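Local atomic coordinates of Phosphoglucosamine/phosphogalactosamine mutase (PDB entry 2F7L), a protein that interconverts glucosamine 6-phosphate and glucosamine 1-phosphate, and likewise the galactosamine phosphates, with one magnesium ion per subunit, in the synthesis of UDP-N-acetylhexosamines. Residues A[51-56]-A[92-97]; A[78-83]-A[337-342]; A[105-110]-A[241-246]; A[116-121]-A[308-313]. All coordinates share one frame; numbering follows the deposited sequence.

Interaction 1: A[51-56]-A[92-97]; sequences DMLVKI and VVITAS
In the alpha/beta/alpha layering of domain I, L53 and V54 of helix 50-63 close over I94, the last residue of strand 90-94, just ahead of the loop that carries S97, by similarity the phosphoserine of the catalytic cycle. The contact is wholly apolar and buried, and branched aliphatic residues suit it because they fill the space between helix and sheet without asking for polar partners. I94 presents two branches to the helix. Its CG2 lies against L53, 3.9 Å from L53 CB, and L53 CD1 comes to 4.0 Å of the same methyl. Its other branch serves the neighbouring residue: I94 CG1 is 4.0 Å from V54 CG2, where the two side chains meet at about a right angle. With CG1 of I94 beside its backbone N (chi1 -71°), one methyl and one methylene are spread under two consecutive helix residues. Beyond the strand the chain turns toward the active site through an ST turn, in which S97 N donates to T95 OG1 at 3.3 Å. On the outer side of the helix, K55 NZ pairs with D51 OD2 one turn away. Further apolar cover comes from helix 20-34, whose V23 meets L53, while V42 and R44 of the adjacent parallel strand 39-44 flank I94, and N104 of strand 103-109 touches it as well.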
# COMPACT_ATOMS: atom_id res chain seq x y z
N ASP A 51 -8.15 15.31 14.29
CA ASP A 51 -9.33 16.12 14.40
C ASP A 51 -9.13 17.48 13.80
O ASP A 51 -9.94 17.95 13.00
CB ASP A 51 -9.74 16.28 15.86
CG ASP A 51 -10.98 15.49 16.20
OD1 ASP A 51 -10.88 14.21 16.17
OD2 ASP A 51 -12.04 16.14 16.47
N MET A 52 -8.03 18.12 14.18
CA MET A 52 -7.79 19.44 13.66
C MET A 52 -7.96 19.43 12.15
O MET A 52 -8.78 20.19 11.61
CB MET A 52 -6.40 19.90 14.05
CG MET A 52 -6.10 21.30 13.59
SD MET A 52 -4.51 21.32 12.82
CE MET A 52 -3.48 21.72 14.14
N LEU A 53 -7.23 18.55 11.47
CA LEU A 53 -7.28 18.46 10.02
C LEU A 53 -8.62 18.11 9.41
O LEU A 53 -8.95 18.59 8.34
CB LEU A 53 -6.20 17.51 9.52
CG LEU A 53 -4.78 18.08 9.72
CD1 LEU A 53 -3.73 17.19 9.02
CD2 LEU A 53 -4.72 19.52 9.16
N VAL A 54 -9.42 17.28 10.07
CA VAL A 54 -10.72 16.94 9.51
C VAL A 54 -11.62 18.17 9.58
O VAL A 54 -12.43 18.41 8.69
CB VAL A 54 -11.38 15.77 10.27
CG1 VAL A 54 -12.92 15.75 10.01
CG2 VAL A 54 -10.73 14.46 9.81
N LYS A 55 -11.50 18.95 10.65
CA LYS A 55 -12.32 20.14 10.76
C LYS A 55 -11.93 21.16 9.66
O LYS A 55 -12.79 21.81 9.07
CB LYS A 55 -12.15 20.76 12.14
CG LYS A 55 -12.50 19.82 13.29
CD LYS A 55 -13.99 19.80 13.60
CE LYS A 55 -14.50 18.36 13.67
NZ LYS A 55 -13.51 17.42 14.34
N ILE A 56 -10.64 21.27 9.39
CA ILE A 56 -10.17 22.22 8.38
C ILE A 56 -10.68 21.81 6.99
O ILE A 56 -11.18 22.64 6.24
CB ILE A 56 -8.61 22.33 8.36
CG1 ILE A 56 -8.07 22.78 9.73
CG2 ILE A 56 -8.18 23.32 7.28
CD1 ILE A 56 -8.47 24.20 10.15
N VAL A 92 -11.73 12.25 0.71
CA VAL A 92 -10.41 12.69 1.10
C VAL A 92 -10.11 12.09 2.48
O VAL A 92 -10.87 12.25 3.42
CB VAL A 92 -10.29 14.24 1.05
CG1 VAL A 92 -11.63 14.85 0.94
CG2 VAL A 92 -9.52 14.76 2.24
N VAL A 93 -9.00 11.35 2.55
CA VAL A 93 -8.53 10.70 3.77
C VAL A 93 -7.33 11.49 4.37
O VAL A 93 -6.38 11.86 3.65
CB VAL A 93 -8.04 9.25 3.44
CG1 VAL A 93 -7.70 8.55 4.70
CG2 VAL A 93 -9.08 8.49 2.69
N ILE A 94 -7.38 11.73 5.68
CA ILE A 94 -6.31 12.44 6.39
C ILE A 94 -5.35 11.38 6.86
O ILE A 94 -5.62 10.70 7.85
CB ILE A 94 -6.85 13.22 7.64
CG1 ILE A 94 -7.67 14.43 7.21
CG2 ILE A 94 -5.69 13.76 8.47
CD1 ILE A 94 -8.72 14.14 6.18
N THR A 95 -4.23 11.24 6.15
CA THR A 95 -3.25 10.20 6.47
C THR A 95 -1.87 10.45 5.88
O THR A 95 -1.72 11.15 4.87
CB THR A 95 -3.75 8.83 5.95
OG1 THR A 95 -2.95 7.77 6.49
CG2 THR A 95 -3.70 8.78 4.41
N ALA A 96 -0.85 9.87 6.51
CA ALA A 96 0.53 9.99 6.03
C ALA A 96 1.06 8.59 5.71
O ALA A 96 2.25 8.31 5.78
CB ALA A 96 1.43 10.68 7.08
N SER A 97 0.14 7.70 5.36
CA SER A 97 0.46 6.33 4.99
C SER A 97 1.35 5.59 6.01
O SER A 97 0.89 5.18 7.08
CB SER A 97 1.10 6.33 3.59
OG SER A 97 1.05 5.05 2.96

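Interaction 2: A[78-83]-A[337-342]; sequences ALQYAV and QYVRDG
Q80 and V339 meet head-on where helix 76-86 of domain I faces the loop leading to helix 342-356 of domain III. This is the close-packed, buried part: the amide of Q80 straddles the isopropyl group, with Q80 OE1 3.5 Å from V339 CG2 and Q80 NE2 3.5 Å from V339 CG1. Next to it, the amide of Q337 stands nearly perpendicular (89°) to the Y81 ring, placing Q337 OE1 in the ring plane at its edge, 3.6 Å from Y81 CD1. The same oxygen lies 3.3 Å from Y81 CA. Past CD1 the ring leaves segment 337-342 behind; Y81 is partly exposed, and H336 stacks on it. What fixes the Q337 amide is its other end: NE2 donates to the anti lone pair of D341 OD2 at 2.9 Å, almost within the amide plane, and also to P77 O. A leucine in place of Q337 would probably leave P77 O and D341 OD2 without this donor and set the loop freer to shift against the helix. Between the two segments themselves no hydrogen bond forms, which implies that glutamines serve here as flat van der Waals surfaces, Q337 holding its NE2 by the two bonds above and Q80 NE2 making a weak hydrogen bond to E115 OE1.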
# COMPACT_ATOMS: atom_id res chain seq x y z
N ALA A 78 -10.85 0.86 3.52
CA ALA A 78 -12.22 0.95 4.03
C ALA A 78 -12.94 2.21 3.54
O ALA A 78 -14.08 2.14 3.05
CB ALA A 78 -12.21 0.92 5.54
N LEU A 79 -12.30 3.37 3.71
CA LEU A 79 -12.87 4.64 3.27
C LEU A 79 -13.07 4.56 1.76
O LEU A 79 -14.12 4.89 1.24
CB LEU A 79 -11.91 5.78 3.60
CG LEU A 79 -12.00 6.68 4.84
CD1 LEU A 79 -13.24 6.36 5.61
CD2 LEU A 79 -10.73 6.52 5.70
N GLN A 80 -12.04 4.13 1.06
CA GLN A 80 -12.11 4.02 -0.38
C GLN A 80 -13.24 3.09 -0.79
O GLN A 80 -14.01 3.40 -1.71
CB GLN A 80 -10.79 3.49 -0.93
CG GLN A 80 -9.64 4.44 -0.75
CD GLN A 80 -8.33 3.81 -1.12
OE1 GLN A 80 -7.92 2.81 -0.51
NE2 GLN A 80 -7.65 4.38 -2.11
N TYR A 81 -13.32 1.95 -0.12
CA TYR A 81 -14.36 0.98 -0.42
C TYR A 81 -15.74 1.65 -0.25
O TYR A 81 -16.69 1.38 -1.00
CB TYR A 81 -14.24 -0.23 0.51
CG TYR A 81 -15.20 -1.31 0.12
CD1 TYR A 81 -15.02 -2.03 -1.07
CD2 TYR A 81 -16.35 -1.56 0.89
CE1 TYR A 81 -15.96 -2.95 -1.48
CE2 TYR A 81 -17.29 -2.49 0.49
CZ TYR A 81 -17.09 -3.18 -0.69
OH TYR A 81 -17.99 -4.16 -1.05
N ALA A 82 -15.83 2.52 0.75
CA ALA A 82 -17.06 3.25 1.01
C ALA A 82 -17.39 4.15 -0.18
O ALA A 82 -18.50 4.08 -0.73
CB ALA A 82 -16.91 4.07 2.27
N VAL A 83 -16.45 4.98 -0.62
CA VAL A 83 -16.75 5.84 -1.75
C VAL A 83 -17.02 5.00 -3.00
O VAL A 83 -17.87 5.34 -3.83
CB VAL A 83 -15.61 6.86 -2.02
CG1 VAL A 83 -14.31 6.18 -1.93
CG2 VAL A 83 -15.78 7.50 -3.38
N GLN A 337 -11.77 -4.91 -4.48
CA GLN A 337 -11.42 -3.59 -5.00
C GLN A 337 -10.01 -3.57 -5.58
O GLN A 337 -9.21 -4.47 -5.30
CB GLN A 337 -11.61 -2.49 -3.94
CG GLN A 337 -10.93 -2.65 -2.62
CD GLN A 337 -11.32 -1.52 -1.69
OE1 GLN A 337 -11.91 -0.54 -2.12
NE2 GLN A 337 -10.97 -1.64 -0.41
N TYR A 338 -9.73 -2.55 -6.39
CA TYR A 338 -8.43 -2.42 -7.04
C TYR A 338 -7.30 -1.91 -6.16
O TYR A 338 -6.13 -2.04 -6.54
CB TYR A 338 -8.55 -1.53 -8.27
CG TYR A 338 -9.37 -2.15 -9.37
CD1 TYR A 338 -8.93 -3.31 -10.04
CD2 TYR A 338 -10.63 -1.64 -9.69
CE1 TYR A 338 -9.72 -3.92 -10.98
CE2 TYR A 338 -11.42 -2.24 -10.63
CZ TYR A 338 -10.96 -3.37 -11.26
OH TYR A 338 -11.80 -3.95 -12.16
N VAL A 339 -7.63 -1.35 -5.00
CA VAL A 339 -6.61 -0.82 -4.11
C VAL A 339 -6.02 -1.84 -3.15
O VAL A 339 -6.56 -2.93 -2.99
CB VAL A 339 -7.15 0.40 -3.27
CG1 VAL A 339 -7.48 1.58 -4.20
CG2 VAL A 339 -8.38 -0.03 -2.46
N ARG A 340 -4.89 -1.50 -2.54
CA ARG A 340 -4.24 -2.37 -1.57
C ARG A 340 -5.16 -2.45 -0.38
O ARG A 340 -5.59 -1.41 0.13
CB ARG A 340 -2.94 -1.75 -1.10
CG ARG A 340 -2.30 -0.86 -2.11
CD ARG A 340 -1.09 -0.27 -1.50
NE ARG A 340 -1.33 1.10 -1.07
CZ ARG A 340 -0.41 1.85 -0.48
NH1 ARG A 340 0.81 1.35 -0.25
NH2 ARG A 340 -0.69 3.10 -0.13
N ASP A 341 -5.44 -3.66 0.10
CA ASP A 341 -6.36 -3.84 1.21
C ASP A 341 -5.85 -4.89 2.20
O ASP A 341 -6.02 -6.09 1.99
CB ASP A 341 -7.72 -4.25 0.63
CG ASP A 341 -8.83 -4.21 1.65
OD1 ASP A 341 -8.66 -4.76 2.76
OD2 ASP A 341 -9.90 -3.63 1.34
N GLY A 342 -5.24 -4.43 3.29
CA GLY A 342 -4.68 -5.33 4.30
C GLY A 342 -5.60 -6.39 4.91
O GLY A 342 -5.21 -7.56 5.07

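Interaction 3: A[105-110]-A[241-246]; sequences GIKVVD and DGDADR
K107 leaves strand 103-109 almost straight beyond CG (chi2 -176°, chi4 167°), which carries NZ to the carboxylates of D243 and D245 coming from the opposite direction. Both aspartates place CG between the backbone N and the carbonyl carbon (chi1 62° for D243), a position that lifts their oxygens out of the loop toward the lysine. K107 NZ donates to the syn lone pair of D243 OD1 at 2.9 Å and forms a second salt bridge with D245 OD2 at 3.1 Å. Lysine suits the site because a long, flexible arm can deliver one charge to several acids, D8 OD2 among them. The acids sit in the DGDADR loop between strands 236-239 and 248-251, the metal-binding loop of phosphohexose mutases, where D241, D243 and D245 probably bind magnesium, as in relatives. K107 also lies close to S97, so it joins the serine side of the active site to the metal side. D243 OD1 also bonds T76 OG1, and D245 OD2 pairs with R340. A methionine here in place of K107, lacking the charge, would probably leave D243 and D245 less well neutralised and freer to move apart. The loop is shaped by a type I turn closed by A244 N to D241 O at 3.1 Å. R246 N bonds D241 OD1 at 3.0 Å, meeting it on the syn side but well out of the carboxylate plane.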
# COMPACT_ATOMS: atom_id res chain seq x y z
N GLY A 105 -1.10 13.80 6.25
CA GLY A 105 -1.25 14.33 4.92
C GLY A 105 -2.64 14.23 4.32
O GLY A 105 -3.62 13.94 5.01
N ILE A 106 -2.74 14.47 3.03
CA ILE A 106 -4.02 14.41 2.40
C ILE A 106 -3.99 13.49 1.22
O ILE A 106 -3.16 13.64 0.34
CB ILE A 106 -4.44 15.78 1.87
CG1 ILE A 106 -4.49 16.79 3.02
CG2 ILE A 106 -5.77 15.68 1.17
CD1 ILE A 106 -5.64 16.59 3.96
N LYS A 107 -4.88 12.50 1.22
CA LYS A 107 -5.01 11.58 0.10
C LYS A 107 -6.37 11.96 -0.50
O LYS A 107 -7.29 12.37 0.23
CB LYS A 107 -5.05 10.13 0.56
CG LYS A 107 -3.72 9.39 0.46
CD LYS A 107 -3.86 7.92 0.86
CE LYS A 107 -2.49 7.23 0.97
NZ LYS A 107 -2.52 5.86 1.65
N VAL A 108 -6.51 11.88 -1.81
CA VAL A 108 -7.81 12.18 -2.37
C VAL A 108 -8.20 11.05 -3.30
O VAL A 108 -7.48 10.73 -4.25
CB VAL A 108 -7.85 13.60 -3.07
CG1 VAL A 108 -6.50 14.27 -2.97
CG2 VAL A 108 -8.35 13.49 -4.49
N VAL A 109 -9.32 10.41 -2.98
CA VAL A 109 -9.82 9.31 -3.78
C VAL A 109 -10.95 9.72 -4.70
O VAL A 109 -11.92 10.33 -4.28
CB VAL A 109 -10.26 8.13 -2.89
CG1 VAL A 109 -10.33 8.57 -1.46
CG2 VAL A 109 -11.59 7.57 -3.35
N ASP A 110 -10.80 9.36 -5.97
CA ASP A 110 -11.79 9.67 -6.99
C ASP A 110 -13.02 8.77 -6.98
O ASP A 110 -13.14 7.84 -6.18
CB ASP A 110 -11.14 9.62 -8.38
CG ASP A 110 -12.05 10.18 -9.45
OD1 ASP A 110 -12.27 11.39 -9.48
OD2 ASP A 110 -12.54 9.38 -10.28
N ASP A 241 0.37 -1.05 8.48
CA ASP A 241 0.95 0.28 8.57
C ASP A 241 -0.17 1.18 9.10
O ASP A 241 -1.27 0.71 9.39
CB ASP A 241 1.44 0.75 7.21
CG ASP A 241 0.35 0.79 6.15
OD1 ASP A 241 -0.51 -0.13 6.10
OD2 ASP A 241 0.37 1.75 5.35
N GLY A 242 0.12 2.46 9.22
CA GLY A 242 -0.84 3.41 9.76
C GLY A 242 -2.27 3.40 9.28
O GLY A 242 -3.17 3.45 10.11
N ASP A 243 -2.52 3.36 7.98
CA ASP A 243 -3.90 3.34 7.51
C ASP A 243 -4.34 1.97 6.95
O ASP A 243 -5.36 1.86 6.24
CB ASP A 243 -4.16 4.49 6.51
CG ASP A 243 -3.33 4.39 5.26
OD1 ASP A 243 -3.62 5.12 4.28
OD2 ASP A 243 -2.38 3.59 5.24
N ALA A 244 -3.57 0.95 7.30
CA ALA A 244 -3.80 -0.45 6.94
C ALA A 244 -4.04 -0.84 5.50
O ALA A 244 -4.82 -1.74 5.24
CB ALA A 244 -4.90 -1.03 7.81
N ASP A 245 -3.38 -0.18 4.57
CA ASP A 245 -3.56 -0.58 3.18
C ASP A 245 -2.45 -1.58 2.85
O ASP A 245 -2.35 -2.11 1.75
CB ASP A 245 -3.54 0.63 2.23
CG ASP A 245 -2.46 1.61 2.56
OD1 ASP A 245 -1.50 1.20 3.24
OD2 ASP A 245 -2.57 2.79 2.12
N ARG A 246 -1.62 -1.85 3.85
CA ARG A 246 -0.53 -2.79 3.69
C ARG A 246 -0.67 -3.95 4.68
O ARG A 246 -1.25 -3.81 5.75
CB ARG A 246 0.80 -2.08 3.89
CG ARG A 246 1.63 -2.02 2.65
CD ARG A 246 2.24 -0.68 2.44
NE ARG A 246 3.06 -0.24 3.55
CZ ARG A 246 4.15 0.51 3.40
NH1 ARG A 246 4.54 0.89 2.19
NH2 ARG A 246 4.84 0.91 4.47

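Interaction 4: A[116-121]-A[308-313]; sequences IRREKE and GSVDIA
R118 lays its guanidinium against the carboxylate of D311, the two planes only 24° apart, so that D311 OD1 sits over one face of the arginine. The pair bridges two helix starts: R118 opens helix 118-130 of domain I, and D311 stands in the first turn of helix 309-318 of domain III. The salt bridge is measured by R118 NH1 to D311 OD2 at 2.8 Å, while R118 NH2 lies 3.3 Å from D311 OD1. Because the groups overlap face to face, the attraction is one of charge and no N-H is directed for a hydrogen bond. A bend at the second torsion of R118 (chi2 -41°) turns the side chain, which starts off alongside the neighbouring helix, back toward its partner. An acid fits D311's place, since the amino-terminal end of a helix would be expected to stabilise negative charge. V310 supplies the apolar part of the contact: its CB approaches R118 NH2 obliquely, and its CG1 reaches 4.1 Å from I116 O. E115 touches V310 too, and a second ion pair joins R117 NH2, at the N-cap of helix 118-130, to D318 OD1 of helix 309-318. G308 adopts backbone angles at which any side chain would collide with the carbonyl oxygen of the residue before it, which explains a glycine at this N-cap of helix 309-318. At the edge of the R118 guanidinium, in its plane, lies the backbone N of D311, 3.5 Å from R118 NH2.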
# COMPACT_ATOMS: atom_id res chain seq x y z
N ILE A 116 -6.89 9.60 -6.96
CA ILE A 116 -6.95 10.31 -8.23
C ILE A 116 -5.71 10.09 -9.09
O ILE A 116 -4.61 9.95 -8.57
CB ILE A 116 -7.18 11.84 -8.03
CG1 ILE A 116 -6.12 12.40 -7.07
CG2 ILE A 116 -8.59 12.09 -7.49
CD1 ILE A 116 -6.11 13.91 -6.93
N ARG A 117 -5.92 10.03 -10.40
CA ARG A 117 -4.84 9.86 -11.36
C ARG A 117 -3.96 11.10 -11.29
O ARG A 117 -4.38 12.13 -10.77
CB ARG A 117 -5.41 9.72 -12.77
CG ARG A 117 -6.01 8.35 -13.06
CD ARG A 117 -6.92 8.40 -14.27
NE ARG A 117 -7.40 7.07 -14.62
CZ ARG A 117 -6.62 6.08 -15.06
NH1 ARG A 117 -5.31 6.29 -15.19
NH2 ARG A 117 -7.13 4.89 -15.38
N ARG A 118 -2.74 11.01 -11.81
CA ARG A 118 -1.80 12.14 -11.75
C ARG A 118 -2.24 13.39 -12.51
O ARG A 118 -2.07 14.51 -12.04
CB ARG A 118 -0.42 11.69 -12.20
CG ARG A 118 0.07 10.45 -11.44
CD ARG A 118 -0.27 10.49 -9.93
NE ARG A 118 0.33 9.37 -9.17
CZ ARG A 118 -0.02 8.09 -9.31
NH1 ARG A 118 -0.99 7.75 -10.16
NH2 ARG A 118 0.60 7.14 -8.60
N GLU A 119 -2.84 13.19 -13.68
CA GLU A 119 -3.32 14.33 -14.44
C GLU A 119 -4.30 15.14 -13.57
O GLU A 119 -4.44 16.35 -13.71
CB GLU A 119 -4.00 13.81 -15.70
CG GLU A 119 -3.20 12.70 -16.44
CD GLU A 119 -3.33 11.29 -15.79
OE1 GLU A 119 -4.36 11.05 -15.12
OE2 GLU A 119 -2.42 10.43 -15.98
N LYS A 120 -4.96 14.46 -12.65
CA LYS A 120 -5.90 15.12 -11.75
C LYS A 120 -5.17 15.83 -10.61
O LYS A 120 -5.65 16.86 -10.12
CB LYS A 120 -6.92 14.10 -11.21
CG LYS A 120 -7.74 13.47 -12.31
CD LYS A 120 -8.99 12.81 -11.81
CE LYS A 120 -9.91 12.39 -12.97
NZ LYS A 120 -11.27 11.92 -12.51
N GLU A 121 -4.03 15.29 -10.17
CA GLU A 121 -3.29 15.96 -9.11
C GLU A 121 -2.89 17.33 -9.62
O GLU A 121 -2.86 18.31 -8.88
CB GLU A 121 -2.04 15.17 -8.71
CG GLU A 121 -2.31 13.79 -8.17
CD GLU A 121 -1.05 13.08 -7.70
OE1 GLU A 121 0.03 13.35 -8.28
OE2 GLU A 121 -1.14 12.24 -6.77
N GLY A 308 4.93 2.18 -7.26
CA GLY A 308 3.80 3.04 -6.90
C GLY A 308 2.47 2.29 -6.86
O GLY A 308 2.05 1.70 -7.87
N SER A 309 1.81 2.33 -5.70
CA SER A 309 0.54 1.65 -5.48
C SER A 309 -0.67 2.21 -6.24
O SER A 309 -1.47 1.44 -6.78
CB SER A 309 0.21 1.62 -3.99
OG SER A 309 1.12 0.78 -3.31
N VAL A 310 -0.82 3.53 -6.25
CA VAL A 310 -1.93 4.15 -6.95
C VAL A 310 -1.88 3.70 -8.42
O VAL A 310 -2.86 3.20 -8.96
CB VAL A 310 -1.85 5.71 -6.90
CG1 VAL A 310 -3.09 6.31 -7.54
CG2 VAL A 310 -1.68 6.19 -5.47
N ASP A 311 -0.71 3.88 -9.04
CA ASP A 311 -0.51 3.50 -10.43
C ASP A 311 -0.90 2.05 -10.65
O ASP A 311 -1.61 1.72 -11.60
CB ASP A 311 0.95 3.72 -10.82
CG ASP A 311 1.26 5.17 -11.17
OD1 ASP A 311 2.41 5.61 -10.88
OD2 ASP A 311 0.37 5.84 -11.76
N ILE A 312 -0.41 1.17 -9.79
CA ILE A 312 -0.71 -0.24 -9.89
C ILE A 312 -2.22 -0.46 -9.87
O ILE A 312 -2.77 -1.15 -10.73
CB ILE A 312 -0.07 -1.03 -8.72
CG1 ILE A 312 1.45 -1.05 -8.88
CG2 ILE A 312 -0.67 -2.45 -8.61
CD1 ILE A 312 2.17 -1.73 -7.74
N ALA A 313 -2.89 0.13 -8.88
CA ALA A 313 -4.33 -0.02 -8.76
C ALA A 313 -4.96 0.25 -10.12
O ALA A 313 -5.79 -0.52 -10.59
CB ALA A 313 -4.89 0.93 -7.70

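Interaction 1 lies within domain I, whereas interactions 2 and 4 join domain I to domain III, and interaction 3 joins it to domain II. Strands 90-94 and 103-109 are sheet neighbours, and V93 and T95 pair with K107 and G105, which puts the centres of interactions 1 and 3 about 10 Å apart. Interactions 2 and 3, about 9 Å apart, share the salt bridge R340-D245; interactions 1 and 4 are the farthest pair, about 20 Å between centres. Along the chain, interaction 1 closes before 3 and 4 open, and the long span of interaction 2 encloses both. The three domains thus converge around the probable site of phosphoserine and magnesium.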